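Anti-H(O) lectin I (Ulex europaeus, PDB 1JXN) binds L-fucose-containing carbohydrates as a calcium- and manganese-containing legume lectin. Local coordinates at residues S178-A183 against S195-V200; T70-F75 against V170-E175; C115-Q120 against D146-K151. All coordinates share one frame; numbering follows the deposited sequence.

Interaction 1 of 3, residues S178-A183 against S195-V200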
ATOM      1  N   SER A 178      22.677 -10.487  -5.198  1.00 21.59           N
ATOM      2  CA  SER A 178      24.022  -9.920  -5.209  1.00 19.56           C
ATOM      3  C   SER A 178      24.107  -8.687  -4.324  1.00 19.28           C
ATOM      4  O   SER A 178      25.166  -8.087  -4.216  1.00 20.54           O
ATOM      5  CB  SER A 178      24.429  -9.550  -6.627  1.00 18.72           C
ATOM      6  OG  SER A 178      23.569  -8.564  -7.149  1.00 17.86           O
ATOM      7  N   LYS A 179      22.990  -8.331  -3.691  1.00 17.99           N
ATOM      8  CA  LYS A 179      22.886  -7.168  -2.802  1.00 16.52           C
ATOM      9  C   LYS A 179      23.340  -5.858  -3.463  1.00 16.51           C
ATOM     10  O   LYS A 179      23.713  -4.910  -2.780  1.00 17.50           O
ATOM     11  CB  LYS A 179      23.672  -7.411  -1.511  1.00 16.40           C
ATOM     12  CG  LYS A 179      23.445  -8.776  -0.879  1.00 15.52           C
ATOM     13  CD  LYS A 179      24.204  -8.869   0.428  1.00 18.61           C
ATOM     14  CE  LYS A 179      24.340 -10.294   0.936  1.00 17.79           C
ATOM     15  NZ  LYS A 179      25.018 -11.148  -0.056  1.00 21.25           N
ATOM     16  N   THR A 180      23.248  -5.800  -4.790  1.00 15.02           N
ATOM     17  CA  THR A 180      23.655  -4.627  -5.563  1.00 15.43           C
ATOM     18  C   THR A 180      22.584  -3.552  -5.722  1.00 13.50           C
ATOM     19  O   THR A 180      21.533  -3.777  -6.310  1.00 14.36           O
ATOM     20  CB  THR A 180      24.118  -5.040  -6.973  1.00 17.11           C
ATOM     21  OG1 THR A 180      24.981  -6.170  -6.867  1.00 19.44           O
ATOM     22  CG2 THR A 180      24.865  -3.909  -7.664  1.00 16.07           C
ATOM     23  N   LEU A 181      22.883  -2.370  -5.213  1.00 12.67           N
ATOM     24  CA  LEU A 181      21.995  -1.222  -5.315  1.00 10.97           C
ATOM     25  C   LEU A 181      22.576  -0.281  -6.380  1.00 12.55           C
ATOM     26  O   LEU A 181      23.692   0.243  -6.242  1.00 13.18           O
ATOM     27  CB  LEU A 181      21.901  -0.519  -3.960  1.00  7.75           C
ATOM     28  CG  LEU A 181      20.963   0.678  -3.788  1.00 11.92           C
ATOM     29  CD1 LEU A 181      19.528   0.290  -4.148  1.00 11.13           C
ATOM     30  CD2 LEU A 181      21.047   1.187  -2.353  1.00 10.09           C
ATOM     31  N   THR A 182      21.844  -0.103  -7.468  1.00 11.59           N
ATOM     32  CA  THR A 182      22.308   0.761  -8.536  1.00 14.63           C
ATOM     33  C   THR A 182      21.262   1.810  -8.875  1.00 14.52           C
ATOM     34  O   THR A 182      20.125   1.476  -9.189  1.00 15.03           O
ATOM     35  CB  THR A 182      22.617  -0.037  -9.808  1.00 16.14           C
ATOM     36  OG1 THR A 182      23.425  -1.171  -9.480  1.00 21.32           O
ATOM     37  CG2 THR A 182      23.363   0.836 -10.808  1.00 15.37           C
ATOM     38  N   ALA A 183      21.662   3.073  -8.841  1.00 14.51           N
ATOM     39  CA  ALA A 183      20.761   4.178  -9.150  1.00 16.09           C
ATOM     40  C   ALA A 183      21.348   5.001 -10.272  1.00 14.60           C
ATOM     41  O   ALA A 183      22.531   5.294 -10.257  1.00 16.14           O
ATOM     42  CB  ALA A 183      20.572   5.050  -7.927  1.00 14.92           C
ATOM     43  N   SER A 195      25.474   7.268 -12.901  1.00 22.39           N
ATOM     44  CA  SER A 195      24.969   6.230 -12.023  1.00 20.28           C
ATOM     45  C   SER A 195      25.969   5.904 -10.943  1.00 18.32           C
ATOM     46  O   SER A 195      27.169   6.008 -11.152  1.00 16.57           O
ATOM     47  CB  SER A 195      24.652   4.962 -12.813  1.00 20.12           C
ATOM     48  OG  SER A 195      25.829   4.211 -13.057  1.00 26.39           O
ATOM     49  N   VAL A 196      25.451   5.520  -9.785  1.00 17.91           N
ATOM     50  CA  VAL A 196      26.256   5.131  -8.647  1.00 15.72           C
ATOM     51  C   VAL A 196      25.757   3.756  -8.216  1.00 15.87           C
ATOM     52  O   VAL A 196      24.562   3.548  -8.044  1.00 17.30           O
ATOM     53  CB  VAL A 196      26.138   6.157  -7.494  1.00 14.91           C
ATOM     54  CG1 VAL A 196      24.714   6.268  -7.003  1.00 13.02           C
ATOM     55  CG2 VAL A 196      27.072   5.783  -6.357  1.00 14.50           C
ATOM     56  N   THR A 197      26.679   2.807  -8.120  1.00 16.54           N
ATOM     57  CA  THR A 197      26.379   1.439  -7.724  1.00 15.04           C
ATOM     58  C   THR A 197      26.941   1.187  -6.332  1.00 14.65           C
ATOM     59  O   THR A 197      27.678   2.011  -5.810  1.00 15.83           O
ATOM     60  CB  THR A 197      27.022   0.479  -8.722  1.00 15.97           C
ATOM     61  OG1 THR A 197      26.432   0.700 -10.010  1.00 20.53           O
ATOM     62  CG2 THR A 197      26.826  -0.968  -8.315  1.00 16.93           C
ATOM     63  N   SER A 198      26.525   0.105  -5.688  1.00 14.53           N
ATOM     64  CA  SER A 198      27.050  -0.226  -4.369  1.00 15.85           C
ATOM     65  C   SER A 198      26.498  -1.540  -3.883  1.00 16.66           C
ATOM     66  O   SER A 198      25.437  -1.956  -4.304  1.00 19.33           O
ATOM     67  CB  SER A 198      26.737   0.866  -3.353  1.00 13.35           C
ATOM     68  OG  SER A 198      27.568   0.749  -2.213  1.00 18.16           O
ATOM     69  N   ILE A 199      27.239  -2.225  -3.026  1.00 17.53           N
ATOM     70  CA  ILE A 199      26.760  -3.494  -2.496  1.00 16.56           C
ATOM     71  C   ILE A 199      26.507  -3.339  -1.001  1.00 17.69           C
ATOM     72  O   ILE A 199      27.444  -3.203  -0.215  1.00 16.36           O
ATOM     73  CB  ILE A 199      27.735  -4.657  -2.787  1.00 17.19           C
ATOM     74  CG1 ILE A 199      27.829  -4.924  -4.295  1.00 18.25           C
ATOM     75  CG2 ILE A 199      27.264  -5.928  -2.099  1.00 18.38           C
ATOM     76  CD1 ILE A 199      28.699  -3.950  -5.070  1.00 17.52           C
ATOM     77  N   VAL A 200      25.227  -3.318  -0.636  1.00 18.26           N
ATOM     78  CA  VAL A 200      24.783  -3.157   0.751  1.00 17.63           C
ATOM     79  C   VAL A 200      23.791  -4.274   1.101  1.00 20.46           C
ATOM     80  O   VAL A 200      22.839  -4.524   0.357  1.00 19.58           O
ATOM     81  CB  VAL A 200      24.033  -1.813   0.962  1.00 14.29           C
ATOM     82  CG1 VAL A 200      23.796  -1.581   2.437  1.00 14.32           C
ATOM     83  CG2 VAL A 200      24.790  -0.652   0.347  1.00 16.81           C
TER
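Ala183 and Val196 form a hydrogen-bonded pair in the antiparallel beta hairpin of strands 180-187 and 192-199, part of the flat back sheet of the legume lectin fold. Ala183 N reaches Val196 O at 3.0 Å and is almost straight, at 176°. The return bond from Val196 N to Ala183 O is also 3.0 Å. Their side chains lie on the buried face with Leu181 and Ser198. This face is buried because it packs on the facing sheet. There Leu181 touches Ile145 and Val196 touches Ile143, both of strand 142-147, and Ala183 touches Val124 of strand 122-127.

The other face carries Thr180, Thr182, Thr197 and Ile199. It is more open to solvent, yet its threonines touch closely. Thr182 and Thr197 lie side by side and point the same way. Methyl CG2 of Thr180 meets CG2 of Thr197 at 3.6 Å. In the backbone, Leu181 N holds Ser198 O at 2.7 Å, while the return bond from Ser198 N to Leu181 O is weak. Just beyond the paired strands, Val200 N hydrogen-bonds to Lys179 O. In Thr182 the methyl CG2 stands anti to the backbone N (OG1 chi1 -48°), which lays it 3.2 Å from Thr197 OG1.

Interaction 2 of 3, residues T70-F75 against V170-E175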
ATOM      1  N   THR A  70      12.405   1.111  -8.641  1.00 16.36           N
ATOM      2  CA  THR A  70      11.564   2.275  -8.525  1.00 16.61           C
ATOM      3  C   THR A  70      12.075   3.312  -9.485  1.00 18.29           C
ATOM      4  O   THR A  70      13.282   3.419  -9.717  1.00 18.80           O
ATOM      5  CB  THR A  70      11.561   2.833  -7.089  1.00 16.36           C
ATOM      6  OG1 THR A  70      10.890   4.097  -7.062  1.00 14.54           O
ATOM      7  CG2 THR A  70      12.962   2.991  -6.563  1.00 17.53           C
ATOM      8  N   SER A  71      11.149   4.035 -10.092  1.00 19.40           N
ATOM      9  CA  SER A  71      11.506   5.070 -11.032  1.00 17.88           C
ATOM     10  C   SER A  71      10.644   6.287 -10.816  1.00 17.88           C
ATOM     11  O   SER A  71       9.481   6.178 -10.420  1.00 14.47           O
ATOM     12  CB  SER A  71      11.371   4.568 -12.460  1.00 16.40           C
ATOM     13  OG  SER A  71      10.236   3.742 -12.613  1.00 20.14           O
ATOM     14  N   PHE A  72      11.237   7.449 -11.042  1.00 16.92           N
ATOM     15  CA  PHE A  72      10.532   8.698 -10.878  1.00 17.99           C
ATOM     16  C   PHE A  72      11.256   9.803 -11.611  1.00 19.61           C
ATOM     17  O   PHE A  72      12.472   9.739 -11.799  1.00 20.39           O
ATOM     18  CB  PHE A  72      10.424   9.054  -9.391  1.00 20.18           C
ATOM     19  CG  PHE A  72      11.760   9.161  -8.680  1.00 21.76           C
ATOM     20  CD1 PHE A  72      12.305  10.411  -8.370  1.00 20.50           C
ATOM     21  CD2 PHE A  72      12.458   8.010  -8.295  1.00 20.16           C
ATOM     22  CE1 PHE A  72      13.520  10.508  -7.689  1.00 19.88           C
ATOM     23  CE2 PHE A  72      13.671   8.100  -7.614  1.00 18.11           C
ATOM     24  CZ  PHE A  72      14.201   9.348  -7.309  1.00 21.13           C
ATOM     25  N   SER A  73      10.511  10.812 -12.039  1.00 20.90           N
ATOM     26  CA  SER A  73      11.108  11.953 -12.719  1.00 20.49           C
ATOM     27  C   SER A  73      10.916  13.124 -11.782  1.00 20.95           C
ATOM     28  O   SER A  73       9.854  13.238 -11.190  1.00 21.22           O
ATOM     29  CB  SER A  73      10.374  12.254 -14.017  1.00 19.31           C
ATOM     30  OG  SER A  73      10.328  11.122 -14.855  1.00 24.03           O
ATOM     31  N   PHE A  74      11.934  13.957 -11.604  1.00 20.78           N
ATOM     32  CA  PHE A  74      11.793  15.125 -10.742  1.00 20.13           C
ATOM     33  C   PHE A  74      12.472  16.294 -11.429  1.00 20.67           C
ATOM     34  O   PHE A  74      13.176  16.105 -12.422  1.00 20.91           O
ATOM     35  CB  PHE A  74      12.425  14.886  -9.367  1.00 21.58           C
ATOM     36  CG  PHE A  74      13.932  14.801  -9.386  1.00 25.03           C
ATOM     37  CD1 PHE A  74      14.715  15.951  -9.233  1.00 25.95           C
ATOM     38  CD2 PHE A  74      14.576  13.575  -9.571  1.00 26.77           C
ATOM     39  CE1 PHE A  74      16.117  15.877  -9.267  1.00 25.51           C
ATOM     40  CE2 PHE A  74      15.976  13.491  -9.603  1.00 26.28           C
ATOM     41  CZ  PHE A  74      16.747  14.644  -9.454  1.00 27.35           C
ATOM     42  N   PHE A  75      12.201  17.501 -10.961  1.00 19.16           N
ATOM     43  CA  PHE A  75      12.843  18.688 -11.513  1.00 21.60           C
ATOM     44  C   PHE A  75      13.041  19.615 -10.326  1.00 21.54           C
ATOM     45  O   PHE A  75      12.497  19.360  -9.253  1.00 20.48           O
ATOM     46  CB  PHE A  75      12.054  19.343 -12.687  1.00 23.35           C
ATOM     47  CG  PHE A  75      10.708  19.934 -12.300  1.00 25.50           C
ATOM     48  CD1 PHE A  75       9.546  19.149 -12.344  1.00 24.40           C
ATOM     49  CD2 PHE A  75      10.602  21.270 -11.894  1.00 23.93           C
ATOM     50  CE1 PHE A  75       8.300  19.684 -11.989  1.00 26.14           C
ATOM     51  CE2 PHE A  75       9.367  21.819 -11.538  1.00 25.75           C
ATOM     52  CZ  PHE A  75       8.205  21.025 -11.584  1.00 26.75           C
ATOM     53  N   VAL A 170      14.997   9.142 -12.821  1.00 14.06           N
ATOM     54  CA  VAL A 170      15.803   8.319 -11.960  1.00 15.43           C
ATOM     55  C   VAL A 170      15.257   6.900 -11.919  1.00 16.64           C
ATOM     56  O   VAL A 170      14.053   6.679 -12.038  1.00 16.50           O
ATOM     57  CB  VAL A 170      15.830   8.904 -10.547  1.00 16.57           C
ATOM     58  CG1 VAL A 170      16.598   7.983  -9.602  1.00 18.63           C
ATOM     59  CG2 VAL A 170      16.433  10.299 -10.592  1.00 16.63           C
ATOM     60  N   GLU A 171      16.153   5.933 -11.824  1.00 17.67           N
ATOM     61  CA  GLU A 171      15.744   4.542 -11.719  1.00 20.20           C
ATOM     62  C   GLU A 171      16.723   3.848 -10.795  1.00 21.40           C
ATOM     63  O   GLU A 171      17.945   3.866 -11.018  1.00 20.92           O
ATOM     64  CB  GLU A 171      15.728   3.827 -13.065  1.00 21.27           C
ATOM     65  CG  GLU A 171      15.191   2.391 -12.939  1.00 21.93           C
ATOM     66  CD  GLU A 171      15.356   1.568 -14.203  1.00 23.18           C
ATOM     67  OE1 GLU A 171      15.168   0.336 -14.133  1.00 24.24           O
ATOM     68  OE2 GLU A 171      15.673   2.143 -15.271  1.00 26.60           O
ATOM     69  N   ILE A 172      16.173   3.207  -9.777  1.00 20.89           N
ATOM     70  CA  ILE A 172      16.971   2.522  -8.782  1.00 19.20           C
ATOM     71  C   ILE A 172      16.569   1.067  -8.819  1.00 18.74           C
ATOM     72  O   ILE A 172      15.389   0.743  -8.963  1.00 19.52           O
ATOM     73  CB  ILE A 172      16.689   3.115  -7.377  1.00 19.06           C
ATOM     74  CG1 ILE A 172      17.067   4.594  -7.359  1.00 20.16           C
ATOM     75  CG2 ILE A 172      17.437   2.355  -6.290  1.00 18.63           C
ATOM     76  CD1 ILE A 172      15.968   5.494  -6.818  1.00 24.73           C
ATOM     77  N   ILE A 173      17.551   0.185  -8.783  1.00 17.76           N
ATOM     78  CA  ILE A 173      17.241  -1.224  -8.767  1.00 19.03           C
ATOM     79  C   ILE A 173      18.124  -1.860  -7.716  1.00 18.03           C
ATOM     80  O   ILE A 173      19.297  -1.544  -7.618  1.00 18.53           O
ATOM     81  CB  ILE A 173      17.381  -1.910 -10.190  1.00 21.01           C
ATOM     82  CG1 ILE A 173      18.692  -2.687 -10.336  1.00 21.81           C
ATOM     83  CG2 ILE A 173      17.249  -0.881 -11.310  1.00 22.97           C
ATOM     84  CD1 ILE A 173      18.526  -4.189 -10.123  1.00 22.79           C
ATOM     85  N   TYR A 174      17.508  -2.627  -6.831  1.00 18.55           N
ATOM     86  CA  TYR A 174      18.237  -3.324  -5.791  1.00 18.48           C
ATOM     87  C   TYR A 174      18.097  -4.808  -6.073  1.00 17.81           C
ATOM     88  O   TYR A 174      17.010  -5.364  -5.983  1.00 17.39           O
ATOM     89  CB  TYR A 174      17.692  -3.015  -4.396  1.00 18.64           C
ATOM     90  CG  TYR A 174      18.384  -3.828  -3.316  1.00 21.36           C
ATOM     91  CD1 TYR A 174      19.648  -3.450  -2.841  1.00 19.26           C
ATOM     92  CD2 TYR A 174      17.808  -5.016  -2.821  1.00 19.44           C
ATOM     93  CE1 TYR A 174      20.337  -4.236  -1.926  1.00 20.77           C
ATOM     94  CE2 TYR A 174      18.485  -5.816  -1.904  1.00 20.36           C
ATOM     95  CZ  TYR A 174      19.756  -5.420  -1.462  1.00 22.98           C
ATOM     96  OH  TYR A 174      20.494  -6.238  -0.631  1.00 17.99           O
ATOM     97  N   GLU A 175      19.206  -5.441  -6.428  1.00 18.93           N
ATOM     98  CA  GLU A 175      19.237  -6.859  -6.737  1.00 20.87           C
ATOM     99  C   GLU A 175      19.540  -7.584  -5.433  1.00 20.23           C
ATOM    100  O   GLU A 175      20.663  -7.538  -4.933  1.00 18.72           O
ATOM    101  CB  GLU A 175      20.329  -7.115  -7.775  1.00 24.83           C
ATOM    102  CG  GLU A 175      19.862  -7.876  -8.994  1.00 29.26           C
ATOM    103  CD  GLU A 175      20.325  -9.334  -8.998  1.00 34.76           C
ATOM    104  OE1 GLU A 175      20.506  -9.919  -7.898  1.00 35.34           O
ATOM    105  OE2 GLU A 175      20.495  -9.902 -10.113  1.00 36.35           O
TER
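Val170 packs its branched side chain between two phenylalanines of the neighbouring strand. Val170 CB sits over one face of the Phe72 ring, a CH-pi contact 3.8 Å from the ring centroid and 20° off the normal. It is offset toward the rim. Methyl CG1 of Val170 touches the same ring, 3.5 Å from Phe72 CE2. The second methyl, Val170 CG2, meets Phe74 CE2 at 3.4 Å, at the ring edge and in its plane. The chi1 of 176° makes this split: CG1 is anti to the backbone N, and CG2 lies beside it. Ile172 joins the centre farther along the strand. Ile172 CD1 comes to the edge of the Phe72 ring, in plane, 3.6 Å from Phe72 CE2. Thr70 lies alongside Ile172, with Thr70 CG2 3.8 Å from Ile172 CB. The Thr70 hydroxyl is engaged by Tyr232 O and Trp231 NE1 of strand 224-236.

These side chains point into the core between the two sheets of the legume lectin beta sandwich. Strands 67-78 and 168-175 are antiparallel neighbours in the flat back sheet. Phe72 also makes an edge-to-face contact with Phe214, and Phe74 with Phe126, both from the opposing sheet.

Four backbone bonds join the strands. Thr70 and Ile172 exchange two, as do Phe72 and Val170. The shortest is Val170 N to Phe72 O, 2.8 Å.

Ser71 and Glu171 are a non-hydrogen-bonded pair on the other, partly exposed face. Ser71 CB lies 3.4 Å from Val170 O. The extended Glu171 chain passes Thr70 O, with Glu171 CG 3.9 Å from it.

Interaction 3 of 3, residues C115-Q120 against D146-K151. Unlike the reference sequence in segment 115-120: Cys115 (reference Asn). Unlike the reference sequence in segment 146-151: Cys149 (reference Arg).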
ATOM      1  N   CYS A 115      27.494   8.730  12.199  1.00 24.54           N
ATOM      2  CA  CYS A 115      26.852   7.576  11.585  1.00 24.41           C
ATOM      3  C   CYS A 115      26.381   6.678  12.698  1.00 25.28           C
ATOM      4  O   CYS A 115      27.108   6.421  13.668  1.00 26.96           O
ATOM      5  CB  CYS A 115      27.811   6.815  10.685  1.00 22.66           C
ATOM      6  SG  CYS A 115      28.736   7.886   9.546  1.00 21.76           S
ATOM      7  N   ASP A 116      25.154   6.205  12.557  1.00 24.76           N
ATOM      8  CA  ASP A 116      24.569   5.349  13.562  1.00 25.20           C
ATOM      9  C   ASP A 116      23.776   4.249  12.880  1.00 24.48           C
ATOM     10  O   ASP A 116      22.980   4.509  11.977  1.00 23.36           O
ATOM     11  CB  ASP A 116      23.664   6.173  14.476  1.00 27.35           C
ATOM     12  CG  ASP A 116      23.655   5.666  15.892  1.00 29.81           C
ATOM     13  OD1 ASP A 116      23.820   6.500  16.804  1.00 32.56           O
ATOM     14  OD2 ASP A 116      23.489   4.443  16.103  1.00 33.41           O
ATOM     15  N   SER A 117      24.055   3.015  13.278  1.00 23.57           N
ATOM     16  CA  SER A 117      23.377   1.846  12.745  1.00 23.71           C
ATOM     17  C   SER A 117      21.880   1.842  13.066  1.00 20.90           C
ATOM     18  O   SER A 117      21.101   1.202  12.372  1.00 18.47           O
ATOM     19  CB  SER A 117      24.040   0.571  13.280  1.00 24.71           C
ATOM     20  OG  SER A 117      25.307   0.386  12.665  1.00 27.41           O
ATOM     21  N   SER A 118      21.482   2.606  14.080  1.00 19.70           N
ATOM     22  CA  SER A 118      20.083   2.668  14.488  1.00 22.06           C
ATOM     23  C   SER A 118      19.153   3.386  13.495  1.00 23.79           C
ATOM     24  O   SER A 118      17.926   3.212  13.558  1.00 26.89           O
ATOM     25  CB  SER A 118      19.947   3.279  15.888  1.00 20.47           C
ATOM     26  OG  SER A 118      20.142   4.683  15.870  1.00 23.92           O
ATOM     27  N   TYR A 119      19.729   4.173  12.584  1.00 23.36           N
ATOM     28  CA  TYR A 119      18.955   4.892  11.565  1.00 21.71           C
ATOM     29  C   TYR A 119      18.239   3.899  10.652  1.00 21.14           C
ATOM     30  O   TYR A 119      17.131   4.169  10.181  1.00 20.63           O
ATOM     31  CB  TYR A 119      19.883   5.746  10.696  1.00 22.60           C
ATOM     32  CG  TYR A 119      20.213   7.092  11.263  1.00 18.74           C
ATOM     33  CD1 TYR A 119      19.210   7.964  11.663  1.00 18.34           C
ATOM     34  CD2 TYR A 119      21.529   7.501  11.375  1.00 19.77           C
ATOM     35  CE1 TYR A 119      19.512   9.216  12.162  1.00 19.53           C
ATOM     36  CE2 TYR A 119      21.851   8.748  11.874  1.00 20.33           C
ATOM     37  CZ  TYR A 119      20.842   9.600  12.267  1.00 23.20           C
ATOM     38  OH  TYR A 119      21.183  10.838  12.769  1.00 22.40           O
ATOM     39  N   GLN A 120      18.900   2.772  10.384  1.00 19.99           N
ATOM     40  CA  GLN A 120      18.378   1.701   9.523  1.00 18.53           C
ATOM     41  C   GLN A 120      17.809   2.341   8.283  1.00 17.83           C
ATOM     42  O   GLN A 120      16.677   2.066   7.883  1.00 17.73           O
ATOM     43  CB  GLN A 120      17.328   0.876  10.258  1.00 17.99           C
ATOM     44  CG  GLN A 120      17.797   0.459  11.629  1.00 18.18           C
ATOM     45  CD  GLN A 120      17.121  -0.789  12.120  1.00 20.66           C
ATOM     46  OE1 GLN A 120      16.173  -0.722  12.889  1.00 21.96           O
ATOM     47  NE2 GLN A 120      17.604  -1.945  11.674  1.00 15.92           N
ATOM     48  N   ASP A 146      23.560   6.599   0.718  1.00 18.00           N
ATOM     49  CA  ASP A 146      23.750   6.849   2.144  1.00 17.06           C
ATOM     50  C   ASP A 146      23.322   5.665   2.993  1.00 18.66           C
ATOM     51  O   ASP A 146      22.156   5.291   2.988  1.00 23.11           O
ATOM     52  CB  ASP A 146      22.931   8.057   2.597  1.00 14.84           C
ATOM     53  CG  ASP A 146      23.280   9.342   1.858  1.00 14.17           C
ATOM     54  OD1 ASP A 146      24.065   9.316   0.891  1.00  9.32           O
ATOM     55  OD2 ASP A 146      22.727  10.390   2.261  1.00 14.44           O
ATOM     56  N   VAL A 147      24.240   5.108   3.770  1.00 17.11           N
ATOM     57  CA  VAL A 147      23.897   3.980   4.617  1.00 13.85           C
ATOM     58  C   VAL A 147      24.114   4.378   6.072  1.00 15.63           C
ATOM     59  O   VAL A 147      25.250   4.495   6.529  1.00 15.83           O
ATOM     60  CB  VAL A 147      24.740   2.723   4.282  1.00 11.45           C
ATOM     61  CG1 VAL A 147      24.193   1.523   5.008  1.00  8.73           C
ATOM     62  CG2 VAL A 147      24.780   2.478   2.783  1.00  6.65           C
ATOM     63  N   ASN A 148      23.020   4.627   6.787  1.00 15.88           N
ATOM     64  CA  ASN A 148      23.078   5.007   8.200  1.00 14.44           C
ATOM     65  C   ASN A 148      23.937   6.230   8.448  1.00 13.76           C
ATOM     66  O   ASN A 148      24.433   6.426   9.554  1.00 16.08           O
ATOM     67  CB  ASN A 148      23.583   3.839   9.054  1.00 11.35           C
ATOM     68  CG  ASN A 148      22.601   2.702   9.113  1.00 13.22           C
ATOM     69  OD1 ASN A 148      21.393   2.917   9.100  1.00  9.49           O
ATOM     70  ND2 ASN A 148      23.112   1.478   9.152  1.00 11.03           N
ATOM     71  N   CYS A 149      24.084   7.070   7.429  1.00 14.41           N
ATOM     72  CA  CYS A 149      24.902   8.263   7.557  1.00 15.38           C
ATOM     73  C   CYS A 149      24.731   9.254   6.421  1.00 15.08           C
ATOM     74  O   CYS A 149      24.524   8.855   5.270  1.00 15.35           O
ATOM     75  CB  CYS A 149      26.375   7.882   7.625  1.00 17.86           C
ATOM     76  SG  CYS A 149      27.322   9.042   8.645  1.00 23.51           S
ATOM     77  N   VAL A 150      24.894  10.542   6.736  1.00 16.25           N
ATOM     78  CA  VAL A 150      24.774  11.611   5.737  1.00 17.72           C
ATOM     79  C   VAL A 150      25.952  11.626   4.762  1.00 20.06           C
ATOM     80  O   VAL A 150      25.902  12.277   3.706  1.00 19.95           O
ATOM     81  CB  VAL A 150      24.642  12.995   6.385  1.00 15.94           C
ATOM     82  CG1 VAL A 150      25.969  13.437   6.989  1.00 13.32           C
ATOM     83  CG2 VAL A 150      24.126  13.979   5.365  1.00 12.12           C
ATOM     84  N   LYS A 151      27.009  10.903   5.143  1.00 20.92           N
ATOM     85  CA  LYS A 151      28.226  10.753   4.345  1.00 21.83           C
ATOM     86  C   LYS A 151      28.052   9.464   3.526  1.00 21.63           C
ATOM     87  O   LYS A 151      27.865   8.390   4.107  1.00 23.73           O
ATOM     88  CB  LYS A 151      29.421  10.593   5.290  1.00 21.85           C
ATOM     89  CG  LYS A 151      30.744  11.132   4.768  1.00 25.14           C
ATOM     90  CD  LYS A 151      31.825  11.070   5.835  1.00 26.05           C
ATOM     91  CE  LYS A 151      31.420  11.806   7.122  1.00 31.09           C
ATOM     92  NZ  LYS A 151      30.397  11.077   7.974  1.00 29.76           N
TER
HETATM   93  O   HOH W   1      21.454  -0.369  10.388  1.00 20.28           O
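A disulfide ties the loop that precedes strand 122-127 to the turn that follows strand 142-147. Cys115 SG bonds to Cys149 SG at 2.0 Å, with a chi3 of -68°. Both cysteines differ from the reference sequence, which has Asn at 115 and Arg at 149. The asparagine of the reference sequence at 115 is N-glycosylated, which the deposited cysteine cannot be. The Lys151 chain bends so that NZ lies 3.9 Å from Cys115 SG.

Asn148 fills the middle of the contact. Its backbone is in a left-handed conformation. Asn148 O accepts a hydrogen bond from Asp116 N at 3.1 Å, with the donor nearly in line with the C=O bond. Asn148 O also lies at the edge of the Tyr119 ring, 3.6 Å from Tyr119 CD2. Asn148 CB lies 3.1 Å from Asp116 O. Both ends of the Asn148 amide are bonded. OD1 accepts a hydrogen bond from the backbone N of Thr121. Asn148 ND2 donates to a water at 2.8 Å, and this water donates to Ser117 O at 2.6 Å. The two amide ends thus fix the rotation of the group. The chi1 of -68° sets CG anti to the carbonyl carbon, which brings the amide to Thr121 N and the water.

Outside the two segments, the Tyr119 hydroxyl bonds to Asn111, and its ring meets Phe110 edge to face. Gln120 NE2 reaches Ile205 O, at the end of the short helix 202-205. Val147 and Asn148 touch the side of Ile205. Asp146 pairs by backbone bonds with Ala123, so the loop contact continues directly into the pairing of strands 122-127 and 142-147.

From the N terminus, strand 67-78 comes first. Interaction 2 pairs it with strand 168-175 and closes a long loop of 94 residues. Interaction 3 falls within that loop and closes a shorter one, of 25 residues, at the ends of strands in the seven-stranded sheet. The two do not touch; their nearest atoms are about 9 Å apart. Interaction 1 follows both and closes a hairpin with 11 residues between its segments. No contacts cross. Interactions 1 and 2 share the flat back sheet, since strands 168-175 and 180-187 are neighbours. Thr182 O probably bonds to Ile173 N. Between interactions 1 and 3, Val200 packs on Val147 where the two sheets face each other.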